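Local coordinates for protein triosephosphate isomerase (PDB 5UPR) that probably interconverts D-glyceraldehyde 3-phosphate and dihydroxyacetone phosphate in glycolysis and gluconeogenesis, working as a homodimer, at residues 31-36 against 60-65; 39-44 against 260-265; 187-192 against 232-237; 194-199 against 238-243; 123-128 against 164-169. All coordinates share one frame; numbering follows the deposited sequence. Where two conformers were deposited one is given.

Contact 1 of 5, residues 31-36 against 60-65; sequences MLNSAP and LRQPRV
Asn-33 and Arg-61 carry this contact, their side chains crossing at about a right angle. The amide of Asn-33 and the guanidinium of Arg-61 are turned 67° apart, so the two flat groups do not stack. What joins the residues is a bond from backbone to side chain: Arg-61 N donates to Asn-33 OD1 at 2.8 Å, with 156° at the hydrogen and the donor tilted somewhat out of the carbonyl plane. The other branch of the amide, ND2, donates to the backbone O of Ser-59. One side chain therefore takes both a carbonyl and an N-H of the chain just where helix 53-59 gives out, which should fix the rotation of the amide. Arg-61 bends at chi2 and chi3 and folds back over Asn-33, its CD lying 3.5 Å from Asn-33 ND2. Its NH1 comes within 3.3 Å of the same ND2, but both are donors and the approach is only a touch. NH1 is served instead by a water 2.7 Å away in the plane of the guanidinium, and that water donates to Ser-34 OG at 3.1 Å.

On the barrel side, Leu-32 CB meets Leu-60 CD1 at 4.1 Å, while Leu-32 also reaches Phe-254 and Val-46. Gln-62 reaches across with its amide end, NE2 2.9 Å from Leu-32 O. This is outer-layer packing of a TIM barrel: the end of helix 22-34 lies against the loop leading from helix 53-59 into strand 65-69, at the N-terminal end of the barrel strands.

Contact 2 of 5, residues 39-44 against 260-265; sequences FEQVDV and AAKQQA
The side-chain amide of Gln-41 is the flat group that meets Lys-262, and it does so with one corner: NE2 lies 3.6 Å from Lys-262 CD and 4.0 Å from its CB. The two side chains cross at about a right angle. Gln-41 runs extended beyond CG (chi2 -158°), which carries its CD out toward the lysine.

Next along the chain, Val-42 presses a single methyl, CG2, against the C-terminal tail. That methyl is 3.3 Å from Ala-261 O, a close approach of carbon to oxygen, and 4.0 Å from Lys-262 CG. Ala-261 is the centre of an inverse gamma turn just after helix 253-260, and Val-12 of the neighbouring strand 10-15 touches both its side chain and that of Val-42. The tail behind the last helix of the TIM barrel thus packs at the start of strand 42-47.

The lysine chain bends at chi3 and chi4, and its NZ makes a salt bridge with Asp-259, besides a weak bond to Ser-38 O. With NZ held by Asp-259, it is the aliphatic part of the chain that faces Gln-41 and Val-42, and the two segments share no hydrogen bond. The junction of tail and strand entrance is held by van der Waals contact.

Contact 3 of 5, residues 187-192 against 232-237; sequences GKTATA and KELFEG
Ala-192 and Leu-234 bring their CA atoms to 4.6 Å where one helix begins and another ends. The chain from Thr-189 to Thr-191 is extended, and Thr-191 is the N-cap of helix 192-209 with its OG1 on Leu-194 N; in the other segment a type I turn runs from Leu-234 to Gly-237.

Leu-234 forks against the extended chain: CD1 meets Thr-189 CG2 at 3.9 Å, and CD2 sits 3.8 Å from Ala-190 O. Ala-192 points its CB at the other helix, 3.7 Å from Glu-233 O. Glu-233 has CG anti to its backbone N (chi1 -173°), which brings CG alongside that same methyl. Polar links run through water: one donates to Ala-192 O at 2.8 Å and to Leu-234 O at 2.6 Å, another takes Ala-192 N and donates to Glu-233 OE2.

Lys-188 to Ala-190 correspond to the C-terminal hinge (Lys-Thr-Ala) of the flexible active-site loop known in this family. The bonds of Ala-190 N to Tyr-222 OH and, weakly, of Gly-187 N to Ser-225 OG are consistent with a closed loop. Thr-189 and Leu-234 both pack on Tyr-222 of strand 220-222, and Leu-234 also on Phe-243 of strand 242-245, placing the contact against the last two strands of the barrel.

Contact 4 of 5, residues 194-199 against 238-243; sequences LAQETH and EDVDGF
Gln-196 meets Asp-239 with both ends of its amide. OE1 accepts from Asp-239 N at 2.9 Å, nearly straight at 164° and on a lone pair in the carbonyl plane, while NE2 donates to Asp-239 OD2 at 2.8 Å on that oxygen's anti lone pair. The bend at chi2 (59°) turns CD off the line of the chain, and the paired bonds leave the amide little freedom to flip.

One helical turn on, His-199 ND1 donates to Asp-239 O at 3.0 Å; the oxygen lies at the ring edge, whereas the donor stands above the carbonyl plane. Val-240 CG2 covers one face of the imidazole in a CH-pi contact, 4.0 Å from the centroid and shifted toward the rim. The same methyl touches Ala-195 CB at 4.3 Å.

Farther out, Asp-239 OD1 makes salt bridges with Arg-200 and Arg-203 of helix 192-209, the helix of Gln-196 and His-199. Arg-203 also reaches Asp-241. The contact binds this outer-layer helix of the TIM barrel to the loop leading into strand 242-245. The buried carboxylate of Asp-239 has two arginines on one oxygen and an amide on the other, which would favour its charged form, and the bond from ND1 puts a proton on that nitrogen of His-199.

Contact 5 of 5, residues 123-128 against 164-169; sequences KVRAAL and AVPEAD. With SO4 (sulfate ion), chain F.
The flank of helix 117-129 faces the chain just as it leaves helix 150-164, the CA atoms of Arg-125 and Val-165 lying 5.8 Å apart. Arg-125 bends at chi2 (57°), which turns its CD toward the end of the other helix, and NH1 donates to Ala-164 O at 2.9 Å. The bond is straight (167°), with the oxygen in the guanidinium plane. Ala-164 belongs to the last turn of its helix, so a positive group sits at the end where the helix dipole would favour one. NE is taken by Asn-129 OD1, a turn farther along the arginine's own helix, which helps fix the plane of the group.

Both helices belong to the outer layer of the TIM barrel. Between them Val-165 supplies the apolar part: CG1 meets Leu-128 CD1 at 3.8 Å, the two side chains crossing at about a right angle, and CG2 lies 4.0 Å from Arg-125 CA and near Val-124 CG1. Val-124 and Leu-128 continue inward onto Leu-136 and Val-134 of strand 133-138.

A sulfate ion, probably from the crystallisation liquor, sits at the guanidinium edge. NH1 divides its hydrogens between Ala-164 O and sulfate O1, the latter at 2.7 Å, while NH2 donates to sulfate O2 at 3.1 Å and only weakly to O1. Pro-166 lies beside the ion, its CG 3.5 Å from sulfate O1.

From the N terminus, contact 1 closes the first and shortest loop, from helix 22-34 over strand 42-47 to the entrance of strand 65-69. Contact 2 opens within it and closes only at the C-terminal tail, so the two cross; they also touch, through the Arg-64 to Glu-40 salt bridge and Phe-39 on Val-65. The long span of contact 2 encloses the other three. Contact 5 comes first, joining helices 117-129 and 150-164, and is complete before contact 3 opens. Contacts 3 and 4 alternate along the chain, tying the loop before helix 192-209 and its first turns to the end of helix 228-234 and the link into strand 242-245. Phe-235 packs against the tail of contact 2.

Contact 1 of 5, residues 31-36 against 60-65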
# COMPACT_ATOMS: atom_id res chain seq x y z
N MSE A 31 -8.56 15.85 -18.02
CA MSE A 31 -8.00 15.46 -19.32
C MSE A 31 -8.71 14.25 -19.86
O MSE A 31 -9.03 14.21 -21.04
CB MSE A 31 -6.52 15.09 -19.19
CG MSE A 31 -5.84 14.72 -20.50
SE MSE A 31 -4.16 13.85 -20.00
CE MSE A 31 -5.00 12.18 -19.50
N LEU A 32 -8.98 13.25 -19.02
CA LEU A 32 -9.61 12.01 -19.50
C LEU A 32 -11.08 12.27 -19.90
O LEU A 32 -11.55 11.75 -20.93
CB LEU A 32 -9.52 10.92 -18.45
CG LEU A 32 -8.09 10.38 -18.16
CD1 LEU A 32 -8.08 9.66 -16.84
CD2 LEU A 32 -7.55 9.47 -19.30
N ASN A 33 -11.78 13.11 -19.09
CA ASN A 33 -13.17 13.47 -19.36
C ASN A 33 -13.35 14.31 -20.64
O ASN A 33 -14.36 14.17 -21.31
CB ASN A 33 -13.80 14.23 -18.18
CG ASN A 33 -14.12 13.34 -16.99
OD1 ASN A 33 -14.26 12.13 -17.11
ND2 ASN A 33 -14.26 13.94 -15.84
N SER A 34 -12.42 15.20 -20.95
CA SER A 34 -12.54 16.06 -22.13
C SER A 34 -11.77 15.52 -23.35
O SER A 34 -11.76 16.18 -24.36
CB SER A 34 -11.95 17.45 -21.85
OG SER A 34 -12.17 18.00 -20.59
N ALA A 35 -11.12 14.36 -23.26
CA ALA A 35 -10.22 13.93 -24.36
C ALA A 35 -11.04 13.83 -25.61
O ALA A 35 -12.09 13.19 -25.60
CB ALA A 35 -9.58 12.58 -24.06
N PRO A 36 -10.61 14.48 -26.69
CA PRO A 36 -11.45 14.50 -27.88
C PRO A 36 -11.11 13.35 -28.83
O PRO A 36 -11.02 13.52 -30.03
CB PRO A 36 -11.16 15.87 -28.48
CG PRO A 36 -9.72 16.09 -28.14
CD PRO A 36 -9.40 15.29 -26.89
N LEU A 60 -14.74 10.91 -12.43
CA LEU A 60 -14.55 10.37 -13.77
C LEU A 60 -15.90 10.10 -14.39
O LEU A 60 -16.77 9.56 -13.74
CB LEU A 60 -13.64 9.15 -13.70
CG LEU A 60 -12.92 8.51 -14.87
CD1 LEU A 60 -11.96 9.46 -15.54
CD2 LEU A 60 -12.16 7.32 -14.29
N ARG A 61 -16.10 10.56 -15.62
CA ARG A 61 -17.41 10.63 -16.34
C ARG A 61 -17.26 9.97 -17.74
O ARG A 61 -17.94 10.37 -18.69
CB ARG A 61 -17.85 12.10 -16.67
CG ARG A 61 -18.33 12.96 -15.52
CD ARG A 61 -17.72 14.34 -15.63
NE ARG A 61 -18.15 15.07 -16.85
CZ ARG A 61 -17.42 16.00 -17.49
NH1 ARG A 61 -16.20 16.35 -17.07
NH2 ARG A 61 -17.90 16.59 -18.59
N GLN A 62 -16.37 9.00 -17.85
CA GLN A 62 -16.17 8.20 -19.04
C GLN A 62 -16.38 6.81 -18.46
O GLN A 62 -15.58 6.42 -17.62
CB GLN A 62 -14.74 8.41 -19.52
CG GLN A 62 -14.61 9.73 -20.21
CD GLN A 62 -14.40 9.62 -21.69
OE1 GLN A 62 -14.59 8.58 -22.30
NE2 GLN A 62 -13.92 10.72 -22.27
N PRO A 63 -17.51 6.12 -18.80
CA PRO A 63 -17.65 4.71 -18.36
C PRO A 63 -16.51 3.82 -18.88
O PRO A 63 -16.06 2.89 -18.18
CB PRO A 63 -18.99 4.26 -18.95
CG PRO A 63 -19.66 5.49 -19.55
CD PRO A 63 -18.77 6.69 -19.30
N ARG A 64 -16.04 4.14 -20.08
CA ARG A 64 -14.96 3.39 -20.69
C ARG A 64 -13.62 3.47 -19.98
O ARG A 64 -12.76 2.65 -20.31
CB ARG A 64 -14.74 3.81 -22.16
CG ARG A 64 -15.91 3.59 -23.10
CD ARG A 64 -16.18 2.11 -23.31
NE ARG A 64 -17.19 1.89 -24.35
CZ ARG A 64 -17.86 0.74 -24.56
NH1 ARG A 64 -17.67 -0.34 -23.79
NH2 ARG A 64 -18.74 0.66 -25.52
N VAL A 65 -13.42 4.43 -19.08
CA VAL A 65 -12.22 4.45 -18.20
C VAL A 65 -12.54 3.84 -16.84
O VAL A 65 -13.49 4.25 -16.20
CB VAL A 65 -11.61 5.84 -18.02
CG1 VAL A 65 -10.32 5.75 -17.21
CG2 VAL A 65 -11.34 6.48 -19.39
O HOH W 1 -14.02 17.64 -18.14

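Contact 2 of 5, residues 39-44 against 260-265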
# COMPACT_ATOMS: atom_id res chain seq x y z
N PHE A 39 -12.80 6.54 -26.98
CA PHE A 39 -12.24 5.37 -26.33
C PHE A 39 -13.12 4.16 -26.63
O PHE A 39 -12.98 3.12 -25.96
CB PHE A 39 -12.15 5.55 -24.79
CG PHE A 39 -11.33 6.75 -24.31
CD1 PHE A 39 -10.61 7.60 -25.16
CD2 PHE A 39 -11.24 6.96 -22.98
CE1 PHE A 39 -9.89 8.66 -24.66
CE2 PHE A 39 -10.55 8.04 -22.45
CZ PHE A 39 -9.88 8.90 -23.29
N GLU A 40 -14.01 4.21 -27.61
CA GLU A 40 -14.95 3.08 -27.84
C GLU A 40 -14.27 1.72 -28.09
O GLU A 40 -14.74 0.70 -27.59
CB GLU A 40 -15.94 3.40 -28.97
CG GLU A 40 -17.03 4.38 -28.59
CD GLU A 40 -18.14 3.77 -27.75
OE1 GLU A 40 -19.31 3.90 -28.18
OE2 GLU A 40 -17.88 3.18 -26.66
N GLN A 41 -13.16 1.70 -28.82
CA GLN A 41 -12.52 0.47 -29.21
C GLN A 41 -11.44 -0.06 -28.23
O GLN A 41 -10.81 -1.07 -28.49
CB GLN A 41 -11.84 0.68 -30.57
CG GLN A 41 -12.69 1.28 -31.66
CD GLN A 41 -12.08 0.92 -33.02
OE1 GLN A 41 -12.19 -0.24 -33.43
NE2 GLN A 41 -11.40 1.88 -33.69
N VAL A 42 -11.24 0.61 -27.09
CA VAL A 42 -10.13 0.39 -26.19
C VAL A 42 -10.63 0.39 -24.75
O VAL A 42 -11.37 1.29 -24.33
CB VAL A 42 -9.10 1.52 -26.39
CG1 VAL A 42 -7.94 1.37 -25.44
CG2 VAL A 42 -8.59 1.56 -27.85
N ASP A 43 -10.25 -0.63 -23.99
CA ASP A 43 -10.40 -0.60 -22.52
C ASP A 43 -9.25 0.27 -21.98
O ASP A 43 -8.07 0.02 -22.25
CB ASP A 43 -10.23 -2.02 -21.97
CG ASP A 43 -11.34 -2.96 -22.40
OD1 ASP A 43 -12.46 -2.48 -22.61
OD2 ASP A 43 -11.10 -4.17 -22.59
N VAL A 44 -9.59 1.32 -21.28
CA VAL A 44 -8.64 2.18 -20.64
C VAL A 44 -8.71 1.98 -19.11
O VAL A 44 -9.77 2.07 -18.53
CB VAL A 44 -8.84 3.64 -21.02
CG1 VAL A 44 -7.87 4.55 -20.27
CG2 VAL A 44 -8.68 3.82 -22.54
N ALA A 260 -3.32 5.34 -30.41
CA ALA A 260 -2.49 4.35 -31.13
C ALA A 260 -2.95 2.90 -31.01
O ALA A 260 -2.68 2.12 -31.90
CB ALA A 260 -1.04 4.44 -30.70
N ALA A 261 -3.60 2.54 -29.90
CA ALA A 261 -4.10 1.19 -29.70
C ALA A 261 -5.49 0.88 -30.42
O ALA A 261 -6.37 0.23 -29.90
CB ALA A 261 -4.19 0.91 -28.22
N LYS A 262 -5.58 1.26 -31.69
CA LYS A 262 -6.70 1.01 -32.61
C LYS A 262 -6.10 0.62 -33.95
O LYS A 262 -5.03 1.11 -34.39
CB LYS A 262 -7.50 2.27 -32.83
CG LYS A 262 -8.05 2.85 -31.55
CD LYS A 262 -9.08 3.90 -31.85
CE LYS A 262 -8.51 5.29 -32.02
NZ LYS A 262 -9.21 6.21 -31.06
N GLN A 263 -6.82 -0.26 -34.59
CA GLN A 263 -6.48 -0.62 -35.94
C GLN A 263 -7.60 0.00 -36.77
O GLN A 263 -8.75 -0.20 -36.50
CB GLN A 263 -6.45 -2.12 -36.02
CG GLN A 263 -5.69 -2.70 -37.19
CD GLN A 263 -5.81 -4.21 -37.16
OE1 GLN A 263 -5.61 -4.93 -38.15
NE2 GLN A 263 -6.22 -4.70 -36.02
N GLN A 264 -7.28 0.81 -37.74
CA GLN A 264 -8.33 1.31 -38.66
C GLN A 264 -8.02 0.81 -40.01
O GLN A 264 -6.86 0.52 -40.28
CB GLN A 264 -8.42 2.83 -38.64
CG GLN A 264 -9.40 3.28 -37.55
CD GLN A 264 -8.92 4.52 -36.86
OE1 GLN A 264 -9.47 5.60 -37.07
NE2 GLN A 264 -7.85 4.38 -36.05
N ALA A 265 -9.06 0.64 -40.82
CA ALA A 265 -8.88 0.14 -42.19
C ALA A 265 -8.18 1.22 -43.02
O ALA A 265 -7.50 0.91 -43.97
CB ALA A 265 -10.22 -0.23 -42.80
OXT ALA A 265 -8.24 2.42 -42.72

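Contact 3 of 5, residues 187-192 against 232-237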
# COMPACT_ATOMS: atom_id res chain seq x y z
N GLY A 187 14.35 4.97 -21.24
CA GLY A 187 14.26 5.40 -22.63
C GLY A 187 14.56 4.30 -23.67
O GLY A 187 14.47 4.56 -24.89
N LYS A 188 14.92 3.09 -23.23
CA LYS A 188 15.26 2.02 -24.16
C LYS A 188 13.98 1.22 -24.47
O LYS A 188 13.79 0.13 -23.96
CB LYS A 188 16.38 1.12 -23.62
CG LYS A 188 17.63 1.81 -23.05
CD LYS A 188 18.49 0.85 -22.22
CE LYS A 188 19.80 1.48 -21.85
NZ LYS A 188 20.81 0.47 -21.44
N THR A 189 13.11 1.78 -25.30
CA THR A 189 11.90 1.08 -25.75
C THR A 189 12.29 -0.16 -26.53
O THR A 189 13.22 -0.15 -27.33
CB THR A 189 11.03 2.03 -26.62
OG1 THR A 189 11.02 3.31 -26.02
CG2 THR A 189 9.59 1.53 -26.72
N ALA A 190 11.63 -1.28 -26.28
CA ALA A 190 11.75 -2.44 -27.18
C ALA A 190 11.48 -2.04 -28.63
O ALA A 190 10.63 -1.18 -28.91
CB ALA A 190 10.78 -3.49 -26.79
N THR A 191 12.20 -2.66 -29.58
CA THR A 191 11.77 -2.59 -30.99
C THR A 191 10.41 -3.22 -31.16
O THR A 191 10.02 -4.05 -30.36
CB THR A 191 12.80 -3.24 -31.94
OG1 THR A 191 12.89 -4.62 -31.61
CG2 THR A 191 14.16 -2.51 -31.78
N ALA A 192 9.69 -2.82 -32.19
CA ALA A 192 8.46 -3.46 -32.62
C ALA A 192 8.66 -4.96 -32.84
O ALA A 192 7.83 -5.75 -32.41
CB ALA A 192 7.96 -2.84 -33.93
N LYS A 232 2.35 3.58 -32.18
CA LYS A 232 1.74 3.04 -33.41
C LYS A 232 2.57 1.94 -34.03
O LYS A 232 2.05 0.95 -34.41
CB LYS A 232 1.47 4.12 -34.44
CG LYS A 232 0.30 5.00 -34.08
CD LYS A 232 0.05 6.02 -35.21
CE LYS A 232 -1.42 6.41 -35.33
NZ LYS A 232 -2.39 5.26 -35.13
N GLU A 233 3.88 2.11 -34.11
CA GLU A 233 4.75 1.08 -34.66
C GLU A 233 4.70 -0.19 -33.78
O GLU A 233 4.56 -1.30 -34.29
CB GLU A 233 6.18 1.61 -34.79
CG GLU A 233 7.13 0.66 -35.51
CD GLU A 233 8.62 1.01 -35.30
OE1 GLU A 233 8.97 2.02 -34.64
OE2 GLU A 233 9.46 0.30 -35.83
N LEU A 234 4.77 -0.00 -32.48
CA LEU A 234 4.67 -1.16 -31.56
C LEU A 234 3.41 -1.98 -31.74
O LEU A 234 3.46 -3.21 -31.78
CB LEU A 234 4.82 -0.69 -30.10
CG LEU A 234 6.26 -0.45 -29.65
CD1 LEU A 234 6.20 0.40 -28.39
CD2 LEU A 234 6.87 -1.79 -29.32
N PHE A 235 2.29 -1.27 -31.93
CA PHE A 235 0.97 -1.88 -32.03
C PHE A 235 0.69 -2.61 -33.36
O PHE A 235 -0.35 -3.27 -33.51
CB PHE A 235 -0.11 -0.80 -31.81
CG PHE A 235 -1.49 -1.35 -31.55
CD1 PHE A 235 -1.83 -1.95 -30.33
CD2 PHE A 235 -2.46 -1.27 -32.54
CE1 PHE A 235 -3.09 -2.47 -30.12
CE2 PHE A 235 -3.74 -1.78 -32.35
CZ PHE A 235 -4.07 -2.38 -31.14
N GLU A 236 1.58 -2.47 -34.35
CA GLU A 236 1.47 -3.25 -35.57
C GLU A 236 1.61 -4.73 -35.30
O GLU A 236 1.10 -5.51 -36.07
CB GLU A 236 2.46 -2.78 -36.64
CG GLU A 236 2.16 -1.35 -37.08
CD GLU A 236 3.26 -0.74 -37.96
OE1 GLU A 236 4.24 -1.44 -38.31
OE2 GLU A 236 3.11 0.44 -38.33
N GLY A 237 2.27 -5.14 -34.21
CA GLY A 237 2.35 -6.54 -33.90
C GLY A 237 0.99 -7.16 -33.60
O GLY A 237 0.22 -6.68 -32.79
O HOH W 2 5.11 -5.01 -32.76
O HOH W 3 11.17 -0.75 -34.12

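Contact 4 of 5, residues 194-199 against 238-243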
# COMPACT_ATOMS: atom_id res chain seq x y z
N LEU A 194 11.07 -7.03 -31.49
CA LEU A 194 11.31 -7.71 -30.19
C LEU A 194 10.04 -7.86 -29.36
O LEU A 194 9.77 -8.93 -28.79
CB LEU A 194 12.41 -6.99 -29.38
CG LEU A 194 12.81 -7.62 -28.07
CD1 LEU A 194 14.26 -7.25 -27.67
CD2 LEU A 194 11.86 -7.28 -26.92
N ALA A 195 9.22 -6.84 -29.35
CA ALA A 195 7.93 -6.88 -28.62
C ALA A 195 7.05 -7.95 -29.23
O ALA A 195 6.56 -8.80 -28.50
CB ALA A 195 7.23 -5.54 -28.59
N GLN A 196 6.87 -7.94 -30.54
CA GLN A 196 6.00 -8.91 -31.17
C GLN A 196 6.48 -10.34 -30.94
O GLN A 196 5.67 -11.20 -30.60
CB GLN A 196 5.89 -8.63 -32.69
CG GLN A 196 5.30 -9.77 -33.50
CD GLN A 196 3.89 -10.17 -33.08
OE1 GLN A 196 3.12 -9.36 -32.53
NE2 GLN A 196 3.54 -11.45 -33.35
N GLU A 197 7.79 -10.57 -31.09
CA GLU A 197 8.38 -11.90 -30.87
C GLU A 197 8.09 -12.42 -29.43
O GLU A 197 7.67 -13.57 -29.22
CB GLU A 197 9.89 -11.87 -31.11
CG GLU A 197 10.47 -13.29 -31.20
CD GLU A 197 12.00 -13.40 -31.21
OE1 GLU A 197 12.71 -12.88 -30.34
OE2 GLU A 197 12.51 -14.05 -32.12
N THR A 198 8.36 -11.56 -28.46
CA THR A 198 8.24 -11.98 -27.07
C THR A 198 6.77 -12.15 -26.69
O THR A 198 6.43 -13.05 -25.92
CB THR A 198 8.88 -10.98 -26.10
OG1 THR A 198 10.20 -10.70 -26.51
CG2 THR A 198 8.93 -11.55 -24.69
N HIS A 199 5.90 -11.27 -27.19
CA HIS A 199 4.49 -11.41 -26.91
C HIS A 199 3.95 -12.73 -27.50
O HIS A 199 3.13 -13.39 -26.88
CB HIS A 199 3.67 -10.28 -27.45
CG HIS A 199 3.71 -9.02 -26.64
ND1 HIS A 199 2.59 -8.28 -26.40
CD2 HIS A 199 4.74 -8.36 -26.05
CE1 HIS A 199 2.91 -7.22 -25.68
NE2 HIS A 199 4.21 -7.22 -25.48
N GLU A 238 0.73 -8.27 -34.26
CA GLU A 238 -0.50 -9.02 -34.09
C GLU A 238 -0.72 -9.53 -32.63
O GLU A 238 -1.83 -9.72 -32.23
CB GLU A 238 -0.39 -10.20 -35.09
CG GLU A 238 -1.27 -11.34 -34.96
CD GLU A 238 -1.02 -12.31 -36.17
OE1 GLU A 238 -0.50 -11.90 -37.26
OE2 GLU A 238 -1.39 -13.47 -36.06
N ASP A 239 0.35 -9.75 -31.88
CA ASP A 239 0.27 -10.22 -30.47
C ASP A 239 0.48 -9.10 -29.43
O ASP A 239 0.52 -9.38 -28.21
CB ASP A 239 1.28 -11.34 -30.29
CG ASP A 239 0.87 -12.57 -31.12
OD1 ASP A 239 -0.09 -13.25 -30.73
OD2 ASP A 239 1.41 -12.84 -32.20
N VAL A 240 0.60 -7.85 -29.90
CA VAL A 240 0.70 -6.68 -29.03
C VAL A 240 -0.68 -6.06 -28.95
O VAL A 240 -1.16 -5.52 -29.93
CB VAL A 240 1.70 -5.65 -29.57
CG1 VAL A 240 1.74 -4.36 -28.69
CG2 VAL A 240 3.08 -6.27 -29.58
N ASP A 241 -1.36 -6.25 -27.81
CA ASP A 241 -2.79 -5.90 -27.66
C ASP A 241 -3.01 -4.51 -27.03
O ASP A 241 -4.13 -4.10 -26.77
CB ASP A 241 -3.50 -6.94 -26.82
CG ASP A 241 -3.42 -8.33 -27.44
OD1 ASP A 241 -3.56 -8.43 -28.64
OD2 ASP A 241 -3.18 -9.33 -26.75
N GLY A 242 -1.91 -3.82 -26.75
CA GLY A 242 -1.95 -2.49 -26.15
C GLY A 242 -0.75 -2.21 -25.29
O GLY A 242 0.31 -2.78 -25.50
N PHE A 243 -0.91 -1.36 -24.30
CA PHE A 243 0.21 -0.81 -23.56
C PHE A 243 -0.03 -0.67 -22.06
O PHE A 243 -1.14 -0.38 -21.65
CB PHE A 243 0.55 0.54 -24.16
CG PHE A 243 0.89 0.46 -25.61
CD1 PHE A 243 2.08 -0.13 -26.01
CD2 PHE A 243 0.02 0.92 -26.57
CE1 PHE A 243 2.40 -0.30 -27.34
CE2 PHE A 243 0.33 0.79 -27.93
CZ PHE A 243 1.56 0.22 -28.31

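Contact 5 of 5, residues 123-128 against 164-169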
# COMPACT_ATOMS: atom_id res chain seq x y z
N LYS A 123 -0.82 -13.21 -4.50
CA LYS A 123 -1.64 -12.00 -4.65
C LYS A 123 -2.65 -12.18 -5.81
O LYS A 123 -3.81 -11.75 -5.67
CB LYS A 123 -0.80 -10.77 -4.88
CG LYS A 123 0.06 -10.34 -3.73
CD LYS A 123 0.93 -9.11 -3.98
CE LYS A 123 1.51 -8.65 -2.69
NZ LYS A 123 1.84 -7.23 -2.64
N VAL A 124 -2.20 -12.75 -6.92
CA VAL A 124 -3.06 -12.91 -8.11
C VAL A 124 -4.28 -13.80 -7.75
O VAL A 124 -5.44 -13.43 -8.02
CB VAL A 124 -2.33 -13.46 -9.34
CG1 VAL A 124 -3.32 -13.70 -10.49
CG2 VAL A 124 -1.23 -12.50 -9.83
N ARG A 125 -4.00 -14.94 -7.15
CA ARG A 125 -5.06 -15.87 -6.76
C ARG A 125 -6.09 -15.21 -5.83
O ARG A 125 -7.30 -15.41 -5.99
CB ARG A 125 -4.47 -17.09 -6.03
CG ARG A 125 -5.46 -18.08 -5.47
CD ARG A 125 -6.36 -18.58 -6.61
NE ARG A 125 -7.45 -19.49 -6.21
CZ ARG A 125 -7.45 -20.82 -6.20
NH1 ARG A 125 -6.42 -21.53 -6.65
NH2 ARG A 125 -8.48 -21.44 -5.68
N ALA A 126 -5.60 -14.48 -4.83
CA ALA A 126 -6.46 -13.81 -3.87
C ALA A 126 -7.36 -12.77 -4.55
O ALA A 126 -8.57 -12.67 -4.27
CB ALA A 126 -5.63 -13.16 -2.80
N ALA A 127 -6.75 -12.02 -5.49
CA ALA A 127 -7.47 -10.99 -6.24
C ALA A 127 -8.58 -11.59 -7.10
O ALA A 127 -9.75 -11.13 -7.10
CB ALA A 127 -6.49 -10.20 -7.08
N LEU A 128 -8.22 -12.64 -7.86
CA LEU A 128 -9.21 -13.31 -8.71
C LEU A 128 -10.31 -13.97 -7.90
O LEU A 128 -11.49 -13.90 -8.29
CB LEU A 128 -8.50 -14.34 -9.60
CG LEU A 128 -7.48 -13.88 -10.61
CD1 LEU A 128 -6.81 -15.11 -11.25
CD2 LEU A 128 -8.15 -12.93 -11.62
N ALA A 164 -0.54 -21.38 -8.57
CA ALA A 164 -1.50 -20.77 -7.67
C ALA A 164 -2.91 -20.62 -8.27
O ALA A 164 -3.88 -20.55 -7.53
CB ALA A 164 -1.01 -19.43 -7.24
N VAL A 165 -3.00 -20.50 -9.59
CA VAL A 165 -4.27 -20.39 -10.29
C VAL A 165 -4.30 -21.50 -11.39
O VAL A 165 -4.15 -21.21 -12.60
CB VAL A 165 -4.41 -19.02 -10.95
CG1 VAL A 165 -5.86 -18.81 -11.34
CG2 VAL A 165 -3.97 -17.92 -10.01
N PRO A 166 -4.47 -22.77 -10.98
CA PRO A 166 -4.48 -23.83 -11.97
C PRO A 166 -5.80 -23.92 -12.79
O PRO A 166 -5.83 -24.61 -13.78
CB PRO A 166 -4.29 -25.10 -11.13
CG PRO A 166 -4.85 -24.75 -9.75
CD PRO A 166 -4.48 -23.29 -9.60
N GLU A 167 -6.86 -23.28 -12.37
CA GLU A 167 -8.12 -23.33 -13.13
C GLU A 167 -8.09 -22.35 -14.28
O GLU A 167 -7.94 -21.14 -14.05
CB GLU A 167 -9.33 -22.99 -12.25
CG GLU A 167 -10.50 -23.91 -12.48
CD GLU A 167 -11.85 -23.22 -12.32
OE1 GLU A 167 -11.92 -22.01 -11.93
OE2 GLU A 167 -12.82 -23.95 -12.63
N ALA A 168 -8.34 -22.87 -15.46
CA ALA A 168 -8.26 -22.04 -16.69
C ALA A 168 -9.32 -20.93 -16.70
O ALA A 168 -9.06 -19.84 -17.20
CB ALA A 168 -8.38 -22.92 -17.96
N ASP A 169 -10.51 -21.20 -16.15
CA ASP A 169 -11.58 -20.20 -16.20
C ASP A 169 -11.18 -18.88 -15.48
O ASP A 169 -11.64 -17.81 -15.89
CB ASP A 169 -12.87 -20.71 -15.51
CG ASP A 169 -14.06 -19.71 -15.65
OD1 ASP A 169 -14.40 -19.40 -16.84
OD2 ASP A 169 -14.60 -19.20 -14.61
S SO4 F . -6.93 -24.86 -6.10
O1 SO4 F . -7.24 -24.06 -7.31
O2 SO4 F . -7.84 -24.44 -5.03
O3 SO4 F . -7.21 -26.27 -6.46
O4 SO4 F . -5.50 -24.73 -5.70